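Local coordinates for protein UDP-4-amino-4,6-dideoxy-N-acetyl-beta-L-altrosamine transaminase (PDB 2FNU) that catalyses the PLP-dependent amination of a UDP-linked 4-keto sugar, the second step in making pseudaminic acid, the sialic-acid-like sugar used to modify flagellin, at residues 54-59 with 174-179; 129-134 with 283-288; 155-160 with 181-186. All blocks are in the same frame, centred on the assembly; numbering follows the deposited sequence.

Overall arrangement
All three contacts are buried near the middle of one aminotransferase subunit, and none is a surface contact. Interactions 1 and 3 both touch the cofactor and reach the second subunit, but they hold different parts of PMP: interaction 1 binds the phosphate at a helix start beside strand 174-178, whereas interaction 3 grips the phenolic O3 between two loops. Interaction 2 lies about 17 Å from interaction 1, centre to centre, and joins the large sheet to the small antiparallel one through mostly apolar packing. It still backs the active site, since Ala131 N bonds His157 ND1 and Asp129 OD2 bonds Ser155 OG of interaction 3.

Interaction 1 of 3, residues 54-59 with 174-179. With PMP (4'-deoxy-4'-aminopyridoxal-5'-phosphate), chain E.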
loop_
_atom_site.group_PDB
_atom_site.type_symbol
_atom_site.label_atom_id
_atom_site.label_comp_id
_atom_site.label_asym_id
_atom_site.label_seq_id
_atom_site.Cartn_x
_atom_site.Cartn_y
_atom_site.Cartn_z
ATOM N N ASN B 54 -4.172 0.938 -2.393
ATOM C CA ASN B 54 -3.014 0.387 -3.092
ATOM C C ASN B 54 -3.150 -1.107 -3.414
ATOM O O ASN B 54 -2.455 -1.627 -4.272
ATOM C CB ASN B 54 -1.723 0.624 -2.292
ATOM C CG ASN B 54 -1.618 -0.271 -1.088
ATOM O OD1 ASN B 54 -0.919 -1.325 -1.122
ATOM N ND2 ASN B 54 -2.326 0.082 -0.045
ATOM N N SER B 55 -3.999 -1.796 -2.661
ATOM C CA SER B 55 -4.252 -3.225 -2.874
ATOM C C SER B 55 -5.606 -3.580 -2.248
ATOM O O SER B 55 -6.093 -2.848 -1.373
ATOM C CB SER B 55 -3.171 -4.097 -2.231
ATOM O OG SER B 55 -3.220 -3.979 -0.813
ATOM N N ALA B 56 -6.193 -4.724 -2.646
ATOM C CA ALA B 56 -7.411 -5.161 -1.950
ATOM C C ALA B 56 -7.135 -5.586 -0.508
ATOM O O ALA B 56 -8.036 -5.542 0.328
ATOM C CB ALA B 56 -8.139 -6.279 -2.708
ATOM N N THR B 57 -5.905 -6.037 -0.231
ATOM C CA THR B 57 -5.562 -6.421 1.144
ATOM C C THR B 57 -5.609 -5.182 2.057
ATOM O O THR B 57 -6.112 -5.254 3.185
ATOM C CB THR B 57 -4.198 -7.108 1.189
ATOM O OG1 THR B 57 -4.236 -8.219 0.302
ATOM C CG2 THR B 57 -3.898 -7.636 2.576
ATOM N N SER B 58 -5.142 -4.040 1.551
ATOM C CA SER B 58 -5.269 -2.772 2.284
ATOM C C SER B 58 -6.728 -2.374 2.473
ATOM O O SER B 58 -7.123 -1.888 3.551
ATOM C CB SER B 58 -4.495 -1.646 1.595
ATOM O OG SER B 58 -3.102 -1.896 1.639
ATOM N N ALA B 59 -7.517 -2.554 1.408
ATOM C CA ALA B 59 -8.954 -2.321 1.464
ATOM C C ALA B 59 -9.620 -3.200 2.530
ATOM O O ALA B 59 -10.442 -2.709 3.329
ATOM C CB ALA B 59 -9.564 -2.563 0.101
ATOM N N ALA B 174 -20.448 -3.522 3.003
ATOM C CA ALA B 174 -19.435 -3.022 2.086
ATOM C C ALA B 174 -18.836 -4.209 1.357
ATOM O O ALA B 174 -18.875 -5.336 1.874
ATOM C CB ALA B 174 -18.356 -2.261 2.849
ATOM N N SER B 175 -18.274 -3.936 0.181
ATOM C CA SER B 175 -17.668 -4.970 -0.649
ATOM C C SER B 175 -16.290 -4.527 -1.124
ATOM O O SER B 175 -16.062 -3.344 -1.361
ATOM C CB SER B 175 -18.550 -5.252 -1.863
ATOM O OG SER B 175 -19.868 -5.639 -1.455
ATOM N N VAL B 176 -15.392 -5.490 -1.261
ATOM C CA VAL B 176 -14.019 -5.203 -1.684
ATOM C C VAL B 176 -13.800 -5.760 -3.083
ATOM O O VAL B 176 -14.246 -6.862 -3.379
ATOM C CB VAL B 176 -13.012 -5.826 -0.702
ATOM C CG1 VAL B 176 -11.576 -5.828 -1.268
ATOM C CG2 VAL B 176 -13.113 -5.097 0.649
ATOM N N PHE B 177 -13.105 -4.993 -3.934
ATOM C CA PHE B 177 -12.635 -5.485 -5.232
ATOM C C PHE B 177 -11.117 -5.377 -5.313
ATOM O O PHE B 177 -10.519 -4.523 -4.668
ATOM C CB PHE B 177 -13.254 -4.661 -6.366
ATOM C CG PHE B 177 -14.756 -4.791 -6.451
ATOM C CD1 PHE B 177 -15.580 -3.821 -5.894
ATOM C CD2 PHE B 177 -15.338 -5.890 -7.049
ATOM C CE1 PHE B 177 -16.972 -3.944 -5.961
ATOM C CE2 PHE B 177 -16.736 -6.029 -7.116
ATOM C CZ PHE B 177 -17.553 -5.057 -6.574
ATOM N N SER B 178 -10.502 -6.227 -6.128
ATOM C CA SER B 178 -9.068 -6.120 -6.371
ATOM C C SER B 178 -8.818 -5.752 -7.822
ATOM O O SER B 178 -9.506 -6.234 -8.720
ATOM C CB SER B 178 -8.375 -7.467 -6.087
ATOM O OG SER B 178 -6.985 -7.424 -6.429
ATOM N N PHE B 179 -7.778 -4.948 -8.044
ATOM C CA PHE B 179 -7.320 -4.550 -9.378
ATOM C C PHE B 179 -5.874 -5.012 -9.557
ATOM O O PHE B 179 -5.116 -4.423 -10.328
ATOM C CB PHE B 179 -7.417 -3.032 -9.568
ATOM C CG PHE B 179 -8.741 -2.453 -9.157
ATOM C CD1 PHE B 179 -8.792 -1.419 -8.246
ATOM C CD2 PHE B 179 -9.933 -2.954 -9.672
ATOM C CE1 PHE B 179 -10.027 -0.873 -7.825
ATOM C CE2 PHE B 179 -11.162 -2.410 -9.272
ATOM C CZ PHE B 179 -11.202 -1.377 -8.356
HETATM N N1 PMP E . -9.183 -11.664 -1.631
HETATM C C2 PMP E . -9.194 -12.558 -2.670
HETATM C C2A PMP E . -10.390 -13.467 -2.828
HETATM C C3 PMP E . -8.108 -12.594 -3.556
HETATM O O3 PMP E . -8.112 -13.453 -4.617
HETATM C C4 PMP E . -6.999 -11.735 -3.369
HETATM C C4A PMP E . -5.776 -11.812 -4.256
HETATM N N4A PMP E . -5.509 -13.157 -4.717
HETATM C C5 PMP E . -7.046 -10.791 -2.337
HETATM C C6 PMP E . -8.175 -10.740 -1.522
HETATM C C5A PMP E . -5.914 -9.807 -2.099
HETATM O O4P PMP E . -6.015 -8.815 -3.104
HETATM P P PMP E . -4.719 -7.929 -3.487
HETATM O O1P PMP E . -3.821 -8.834 -4.297
HETATM O O2P PMP E . -5.255 -6.822 -4.344
HETATM O O3P PMP E . -4.081 -7.412 -2.226
#
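Ser178 OG stands anti to its backbone N (chi1 175°), while Thr57 OG1 lies anti to its carbonyl carbon and beside its own N (chi1 -56°), and these settings turn both hydroxyls onto the PMP phosphate. The result is the phosphate cup of a PLP-dependent aminotransferase of the DegT/DnrJ/EryC1 family, built from the N-terminus of helix 56-66 and the end of strand 174-178. Thr57 grips O3P twice, through OG1 at 2.7 Å and through its backbone N at 3.0 Å. O2P is shared by the two segments: Ala56 N donates to it at 2.9 Å, and Ser178 OG does so at 2.8 Å. With two first-turn amides aimed at the phosphate, the helix end probably helps to offset its negative charge. Ser55 is the N-cap, its OG accepting from Ser58 N at 161°; the same OG bonds Asn228 O of the second subunit, tying the cap to the dimer interface. Beneath the phosphate the helix meets the strand through small groups. Ala56 CB sits 3.6 Å from Ser178 CB and also packs on Val176 CG1, the branch anti to the backbone N. Leu60 and Leu63 of the helix add to the cover over Val176. One turn after Ala56, Ala59 CB touches the same methyl, with 4.1 Å between Ala59 CB and Val176 CG1.

Interaction 2 of 3, residues 129-134 with 283-288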
loop_
_atom_site.group_PDB
_atom_site.type_symbol
_atom_site.label_atom_id
_atom_site.label_comp_id
_atom_site.label_asym_id
_atom_site.label_seq_id
_atom_site.Cartn_x
_atom_site.Cartn_y
_atom_site.Cartn_z
ATOM N N ASP B 129 -16.835 -14.191 -3.400
ATOM C CA ASP B 129 -17.452 -14.605 -4.662
ATOM C C ASP B 129 -16.384 -15.376 -5.420
ATOM O O ASP B 129 -15.593 -14.806 -6.180
ATOM C CB ASP B 129 -17.927 -13.378 -5.432
ATOM C CG ASP B 129 -18.922 -12.554 -4.641
ATOM O OD1 ASP B 129 -19.822 -13.150 -3.997
ATOM O OD2 ASP B 129 -18.789 -11.316 -4.635
ATOM N N TYR B 130 -16.343 -16.688 -5.190
ATOM C CA TYR B 130 -15.260 -17.495 -5.731
ATOM C C TYR B 130 -15.320 -17.552 -7.255
ATOM O O TYR B 130 -16.352 -17.909 -7.833
ATOM C CB TYR B 130 -15.328 -18.908 -5.145
ATOM C CG TYR B 130 -14.263 -19.824 -5.702
ATOM C CD1 TYR B 130 -14.517 -20.598 -6.829
ATOM C CD2 TYR B 130 -13.016 -19.902 -5.107
ATOM C CE1 TYR B 130 -13.554 -21.432 -7.360
ATOM C CE2 TYR B 130 -12.029 -20.739 -5.624
ATOM C CZ TYR B 130 -12.310 -21.489 -6.758
ATOM O OH TYR B 130 -11.354 -22.336 -7.279
ATOM N N ALA B 131 -14.176 -17.226 -7.884
ATOM C CA ALA B 131 -14.018 -17.213 -9.344
ATOM C C ALA B 131 -14.810 -16.117 -10.029
ATOM O O ALA B 131 -14.806 -16.032 -11.256
ATOM C CB ALA B 131 -14.346 -18.599 -9.972
ATOM N N GLY B 132 -15.469 -15.271 -9.233
ATOM C CA GLY B 132 -16.401 -14.281 -9.758
ATOM C C GLY B 132 -17.858 -14.632 -9.586
ATOM O O GLY B 132 -18.726 -13.792 -9.819
ATOM N N LYS B 133 -18.156 -15.852 -9.152
ATOM C CA LYS B 133 -19.552 -16.254 -9.003
ATOM C C LYS B 133 -20.124 -15.686 -7.707
ATOM O O LYS B 133 -19.621 -15.967 -6.617
ATOM C CB LYS B 133 -19.676 -17.776 -9.002
ATOM C CG LYS B 133 -21.127 -18.238 -8.899
ATOM C CD LYS B 133 -21.212 -19.761 -8.855
ATOM C CE LYS B 133 -22.629 -20.243 -9.078
ATOM N NZ LYS B 133 -22.624 -21.746 -9.167
ATOM N N SER B 134 -21.199 -14.903 -7.821
ATOM C CA SER B 134 -21.826 -14.349 -6.612
ATOM C C SER B 134 -22.271 -15.453 -5.675
ATOM O O SER B 134 -22.839 -16.467 -6.109
ATOM C CB SER B 134 -23.042 -13.490 -6.984
ATOM O OG SER B 134 -23.682 -13.003 -5.806
ATOM N N ASN B 283 -15.902 -14.081 -14.615
ATOM C CA ASN B 283 -15.041 -15.131 -15.174
ATOM C C ASN B 283 -13.575 -14.882 -14.848
ATOM O O ASN B 283 -12.702 -15.076 -15.691
ATOM C CB ASN B 283 -15.204 -15.252 -16.701
ATOM C CG ASN B 283 -16.585 -15.729 -17.102
ATOM O OD1 ASN B 283 -17.282 -15.088 -17.908
ATOM N ND2 ASN B 283 -16.996 -16.847 -16.537
ATOM N N HIS B 284 -13.304 -14.438 -13.618
ATOM C CA HIS B 284 -11.907 -14.278 -13.217
ATOM C C HIS B 284 -11.130 -15.583 -13.356
ATOM O O HIS B 284 -9.968 -15.573 -13.831
ATOM C CB HIS B 284 -11.781 -13.714 -11.792
ATOM C CG HIS B 284 -10.382 -13.723 -11.290
ATOM N ND1 HIS B 284 -9.336 -13.171 -12.005
ATOM C CD2 HIS B 284 -9.838 -14.250 -10.171
ATOM C CE1 HIS B 284 -8.206 -13.363 -11.344
ATOM N NE2 HIS B 284 -8.483 -14.017 -10.229
ATOM N N LEU B 285 -11.752 -16.681 -12.909
ATOM C CA LEU B 285 -11.167 -18.027 -13.050
ATOM C C LEU B 285 -12.057 -18.906 -13.900
ATOM O O LEU B 285 -13.277 -18.660 -13.988
ATOM C CB LEU B 285 -10.992 -18.726 -11.698
ATOM C CG LEU B 285 -10.222 -18.009 -10.588
ATOM C CD1 LEU B 285 -10.267 -18.784 -9.251
ATOM C CD2 LEU B 285 -8.777 -17.783 -11.005
ATOM N N TYR B 286 -11.458 -19.945 -14.482
ATOM C CA TYR B 286 -12.228 -21.026 -15.105
ATOM C C TYR B 286 -11.858 -22.307 -14.348
ATOM O O TYR B 286 -10.861 -22.957 -14.685
ATOM C CB TYR B 286 -11.880 -21.184 -16.597
ATOM C CG TYR B 286 -12.748 -22.216 -17.265
ATOM C CD1 TYR B 286 -13.967 -21.851 -17.846
ATOM C CD2 TYR B 286 -12.380 -23.565 -17.266
ATOM C CE1 TYR B 286 -14.795 -22.811 -18.462
ATOM C CE2 TYR B 286 -13.204 -24.517 -17.855
ATOM C CZ TYR B 286 -14.397 -24.132 -18.449
ATOM O OH TYR B 286 -15.217 -25.071 -19.042
ATOM N N PRO B 287 -12.597 -22.627 -13.270
ATOM C CA PRO B 287 -12.304 -23.826 -12.475
ATOM C C PRO B 287 -12.867 -25.101 -13.074
ATOM O O PRO B 287 -14.002 -25.118 -13.575
ATOM C CB PRO B 287 -13.022 -23.561 -11.131
ATOM C CG PRO B 287 -13.451 -22.106 -11.184
ATOM C CD PRO B 287 -13.658 -21.811 -12.655
ATOM N N ILE B 288 -12.070 -26.164 -12.992
ATOM C CA ILE B 288 -12.597 -27.502 -13.244
ATOM C C ILE B 288 -12.386 -28.337 -11.982
ATOM O O ILE B 288 -11.412 -28.106 -11.239
ATOM C CB ILE B 288 -11.923 -28.192 -14.468
ATOM C CG1 ILE B 288 -10.419 -28.411 -14.210
ATOM C CG2 ILE B 288 -12.188 -27.401 -15.752
ATOM C CD1 ILE B 288 -9.700 -29.215 -15.327
#
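The loop that follows strand 122-128 of the large seven-stranded mixed sheet packs against the lead-in and first residues of strand 286-290, the middle strand of the small antiparallel sheet. Ala131 is the centre of the contact. Its CB lies 3.8 Å from Leu285 CB and also 3.8 Å from Pro287 CG, so one methyl fits against two side chains that both point at the loop. Leu285 CG is anti to its carbonyl carbon, and CD1 runs over Ala131 CA while approaching the Tyr130 ring. Tyr130, with CG anti to its backbone N (chi1 178°), carries its ring forward to meet Pro287 tip to tip, with CE1 3.9 Å from Pro287 CG. The phenol oxygen is held by His315 O, which fixes the far end of the ring beside a substrate-binding residue. Ala131 is in a positive-phi conformation (68°) and turns its carbonyl toward the second segment, where O lies 3.2 Å from His284 N. The loop is braced internally by the bond from Gly132 N to Asp129 O at 3.1 Å and by that from Lys133 N to Tyr130 O at 3.0 Å. Gly132, also at positive phi (103°), lies next to the Asn283-His284 backbone. The His284 ring, with CG anti to the backbone N, also touches Lys183, the cofactor-attachment lysine. Such a junction, a loop at a strand end of the large sheet meeting the small sheet beside the cofactor pocket, is consistent with the large and small domains of fold type I PLP-dependent aminotransferases.

Interaction 3 of 3, residues 155-160 with 181-186; sequences SSHALG and AIKPIT. With PMP (4'-deoxy-4'-aminopyridoxal-5'-phosphate), chain E; UD1 (uridine-diphosphate-N-acetylglucosamine), chain F.
PMP O3 is gripped by two side chains, His157 NE2 at 2.9 Å and Lys183 NZ at 3.2 Å. The oxygen lies in the plane of the His157 ring, at its edge, and ND1 on the other side bonds Ala131 N, so the imidazole is fixed in rotation. Lys183 is the residue that carries the cofactor as an aldimine; here PMP N4A is joined to UD1 C4' (1.3 Å) as an external aldimine, leaving the lysine detached, its chain bent at chi2 (-72°) and chi4 (-138°). It crosses the histidine obliquely, bringing NZ beside His157 CD2 while its CD passes 3.6 Å from Ser156 O. If protonated, Lys183 could favour a phenolate form of O3. Ser156 CB lies 3.6 Å from PMP C2, and its hydroxyl is held by Asp154. Ile182 CG2 packs 3.5 Å from the uracil N1 of UD1. Pro184 CG abuts His157 O at 3.4 Å, and the Leu159 and Ile185 side chains cross obliquely, CD2 to CD1 3.6 Å. The type I turn from Ser155 to Ala158 follows strand 150-154, Lys183 lies in the loop between strands 174-178 and 191-195, and Leu243 of helix 233-244 packs on both Leu159 and Ile185.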
loop_
_atom_site.group_PDB
_atom_site.type_symbol
_atom_site.label_atom_id
_atom_site.label_comp_id
_atom_site.label_asym_id
_atom_site.label_seq_id
_atom_site.Cartn_x
_atom_site.Cartn_y
_atom_site.Cartn_z
ATOM N N SER B 155 -15.347 -9.390 -2.650
ATOM C CA SER B 155 -15.725 -9.534 -4.050
ATOM C C SER B 155 -14.501 -9.297 -4.934
ATOM O O SER B 155 -14.627 -8.859 -6.075
ATOM C CB SER B 155 -16.864 -8.560 -4.386
ATOM O OG SER B 155 -18.034 -8.917 -3.637
ATOM N N SER B 156 -13.315 -9.647 -4.431
ATOM C CA SER B 156 -12.078 -9.336 -5.154
ATOM C C SER B 156 -12.065 -9.881 -6.574
ATOM O O SER B 156 -11.461 -9.253 -7.461
ATOM C CB SER B 156 -10.858 -9.864 -4.396
ATOM O OG SER B 156 -10.573 -9.051 -3.268
ATOM N N HIS B 157 -12.692 -11.053 -6.791
ATOM C CA HIS B 157 -12.738 -11.688 -8.114
ATOM C C HIS B 157 -13.846 -11.169 -9.013
ATOM O O HIS B 157 -13.909 -11.558 -10.190
ATOM C CB HIS B 157 -13.014 -13.200 -7.984
ATOM C CG HIS B 157 -11.944 -13.963 -7.270
ATOM N ND1 HIS B 157 -11.933 -15.340 -7.225
ATOM C CD2 HIS B 157 -10.864 -13.552 -6.562
ATOM C CE1 HIS B 157 -10.887 -15.747 -6.524
ATOM N NE2 HIS B 157 -10.220 -14.684 -6.109
ATOM N N ALA B 158 -14.738 -10.346 -8.462
ATOM C CA ALA B 158 -16.092 -10.279 -9.018
ATOM C C ALA B 158 -16.550 -8.956 -9.617
ATOM O O ALA B 158 -17.760 -8.759 -9.781
ATOM C CB ALA B 158 -17.124 -10.741 -7.969
ATOM N N LEU B 159 -15.618 -8.068 -9.970
ATOM C CA LEU B 159 -16.064 -6.836 -10.632
ATOM C C LEU B 159 -16.776 -7.169 -11.952
ATOM O O LEU B 159 -16.202 -7.795 -12.861
ATOM C CB LEU B 159 -14.905 -5.877 -10.864
ATOM C CG LEU B 159 -15.363 -4.513 -11.411
ATOM C CD1 LEU B 159 -15.965 -3.644 -10.331
ATOM C CD2 LEU B 159 -14.178 -3.835 -12.063
ATOM N N GLY B 160 -18.034 -6.743 -12.039
ATOM C CA GLY B 160 -18.846 -7.023 -13.218
ATOM C C GLY B 160 -19.784 -8.209 -13.050
ATOM O O GLY B 160 -20.718 -8.391 -13.837
ATOM N N ALA B 181 -2.810 -7.117 -11.037
ATOM C CA ALA B 181 -2.455 -7.394 -12.438
ATOM C C ALA B 181 -3.328 -8.432 -13.138
ATOM O O ALA B 181 -3.624 -8.291 -14.322
ATOM C CB ALA B 181 -1.002 -7.840 -12.500
ATOM N N ILE B 182 -3.716 -9.488 -12.429
ATOM C CA ILE B 182 -4.396 -10.603 -13.095
ATOM C C ILE B 182 -5.907 -10.579 -12.910
ATOM O O ILE B 182 -6.599 -11.531 -13.310
ATOM C CB ILE B 182 -3.814 -11.975 -12.683
ATOM C CG1 ILE B 182 -4.083 -12.240 -11.199
ATOM C CG2 ILE B 182 -2.320 -12.004 -13.041
ATOM C CD1 ILE B 182 -3.643 -13.632 -10.696
ATOM N N LYS B 183 -6.423 -9.496 -12.323
ATOM C CA LYS B 183 -7.851 -9.428 -11.992
ATOM C C LYS B 183 -8.713 -8.915 -13.155
ATOM O O LYS B 183 -8.180 -8.544 -14.210
ATOM C CB LYS B 183 -8.053 -8.594 -10.734
ATOM C CG LYS B 183 -7.539 -9.283 -9.456
ATOM C CD LYS B 183 -8.417 -10.441 -9.025
ATOM C CE LYS B 183 -7.970 -10.976 -7.657
ATOM N NZ LYS B 183 -7.989 -12.446 -7.610
ATOM N N PRO B 184 -10.045 -8.953 -13.000
ATOM C CA PRO B 184 -10.911 -8.572 -14.127
ATOM C C PRO B 184 -10.553 -7.260 -14.824
ATOM O O PRO B 184 -10.627 -7.177 -16.054
ATOM C CB PRO B 184 -12.304 -8.549 -13.491
ATOM C CG PRO B 184 -12.220 -9.704 -12.501
ATOM C CD PRO B 184 -10.845 -9.482 -11.869
ATOM N N ILE B 185 -10.192 -6.244 -14.046
ATOM C CA ILE B 185 -9.492 -5.071 -14.600
ATOM C C ILE B 185 -8.319 -4.833 -13.678
ATOM O O ILE B 185 -8.318 -5.316 -12.538
ATOM C CB ILE B 185 -10.347 -3.780 -14.690
ATOM C CG1 ILE B 185 -10.769 -3.297 -13.296
ATOM C CG2 ILE B 185 -11.515 -3.965 -15.678
ATOM C CD1 ILE B 185 -11.383 -1.867 -13.287
ATOM N N THR B 186 -7.342 -4.056 -14.137
ATOM C CA THR B 186 -6.134 -3.869 -13.337
ATOM C C THR B 186 -5.647 -2.431 -13.226
ATOM O O THR B 186 -5.864 -1.613 -14.122
ATOM C CB THR B 186 -4.971 -4.739 -13.860
ATOM O OG1 THR B 186 -3.903 -4.711 -12.908
ATOM C CG2 THR B 186 -4.437 -4.212 -15.211
HETATM N N1 PMP E . -9.183 -11.664 -1.631
HETATM C C2 PMP E . -9.194 -12.558 -2.670
HETATM C C2A PMP E . -10.390 -13.467 -2.828
HETATM C C3 PMP E . -8.108 -12.594 -3.556
HETATM O O3 PMP E . -8.112 -13.453 -4.617
HETATM C C4 PMP E . -6.999 -11.735 -3.369
HETATM C C4A PMP E . -5.776 -11.812 -4.256
HETATM N N4A PMP E . -5.509 -13.157 -4.717
HETATM C C5 PMP E . -7.046 -10.791 -2.337
HETATM C C6 PMP E . -8.175 -10.740 -1.522
HETATM C C5A PMP E . -5.914 -9.807 -2.099
HETATM O O4P PMP E . -6.015 -8.815 -3.104
HETATM P P PMP E . -4.719 -7.929 -3.487
HETATM O O1P PMP E . -3.821 -8.834 -4.297
HETATM O O2P PMP E . -5.255 -6.822 -4.344
HETATM O O3P PMP E . -4.081 -7.412 -2.226
HETATM C "C1'" UD1 F . -2.407 -14.680 -5.232
HETATM C "C2'" UD1 F . -3.735 -15.425 -5.458
HETATM C "C3'" UD1 F . -4.721 -14.620 -6.298
HETATM C "C4'" UD1 F . -4.825 -13.178 -5.783
HETATM C "C5'" UD1 F . -3.468 -12.493 -5.533
HETATM C "C6'" UD1 F . -2.818 -12.001 -6.829
HETATM C "C7'" UD1 F . -3.359 -17.863 -5.393
HETATM C "C8'" UD1 F . -2.914 -19.093 -6.137
HETATM N "N2'" UD1 F . -3.468 -16.722 -6.082
HETATM O "O1'" UD1 F . -1.626 -14.679 -6.429
HETATM O "O3'" UD1 F . -6.033 -15.229 -6.239
HETATM O "O5'" UD1 F . -2.584 -13.328 -4.766
HETATM O "O7'" UD1 F . -3.613 -17.924 -4.213
HETATM N N1 UD1 F . 1.033 -12.670 -13.584
HETATM C C2 UD1 F . 1.081 -11.825 -14.711
HETATM N N3 UD1 F . 1.345 -10.518 -14.556
HETATM C C4 UD1 F . 1.580 -9.984 -13.349
HETATM C C5 UD1 F . 1.548 -10.766 -12.194
HETATM C C6 UD1 F . 1.278 -12.125 -12.302
HETATM O O2 UD1 F . 0.871 -12.302 -15.854
HETATM O O4 UD1 F . 1.823 -8.766 -13.259
HETATM C C1B UD1 F . 0.753 -14.106 -13.787
HETATM C C2B UD1 F . 2.085 -14.803 -14.032
HETATM O "O2'" UD1 F . 1.929 -15.754 -15.089
HETATM C C3B UD1 F . 2.388 -15.502 -12.725
HETATM C C4B UD1 F . 1.007 -15.788 -12.174
HETATM O O4B UD1 F . 0.173 -14.715 -12.625
HETATM O O3B UD1 F . 3.142 -16.709 -12.888
HETATM C C5B UD1 F . 1.039 -15.822 -10.659
HETATM O O5B UD1 F . -0.280 -16.089 -10.203
HETATM P PA UD1 F . -0.488 -16.636 -8.699
HETATM O O1A UD1 F . -1.982 -16.660 -8.410
HETATM O O2A UD1 F . 0.327 -17.909 -8.544
HETATM O O3A UD1 F . 0.235 -15.404 -7.935
HETATM P PB UD1 F . -0.042 -15.009 -6.391
HETATM O O1B UD1 F . 0.186 -16.221 -5.500
HETATM O O2B UD1 F . 0.693 -13.703 -6.130
#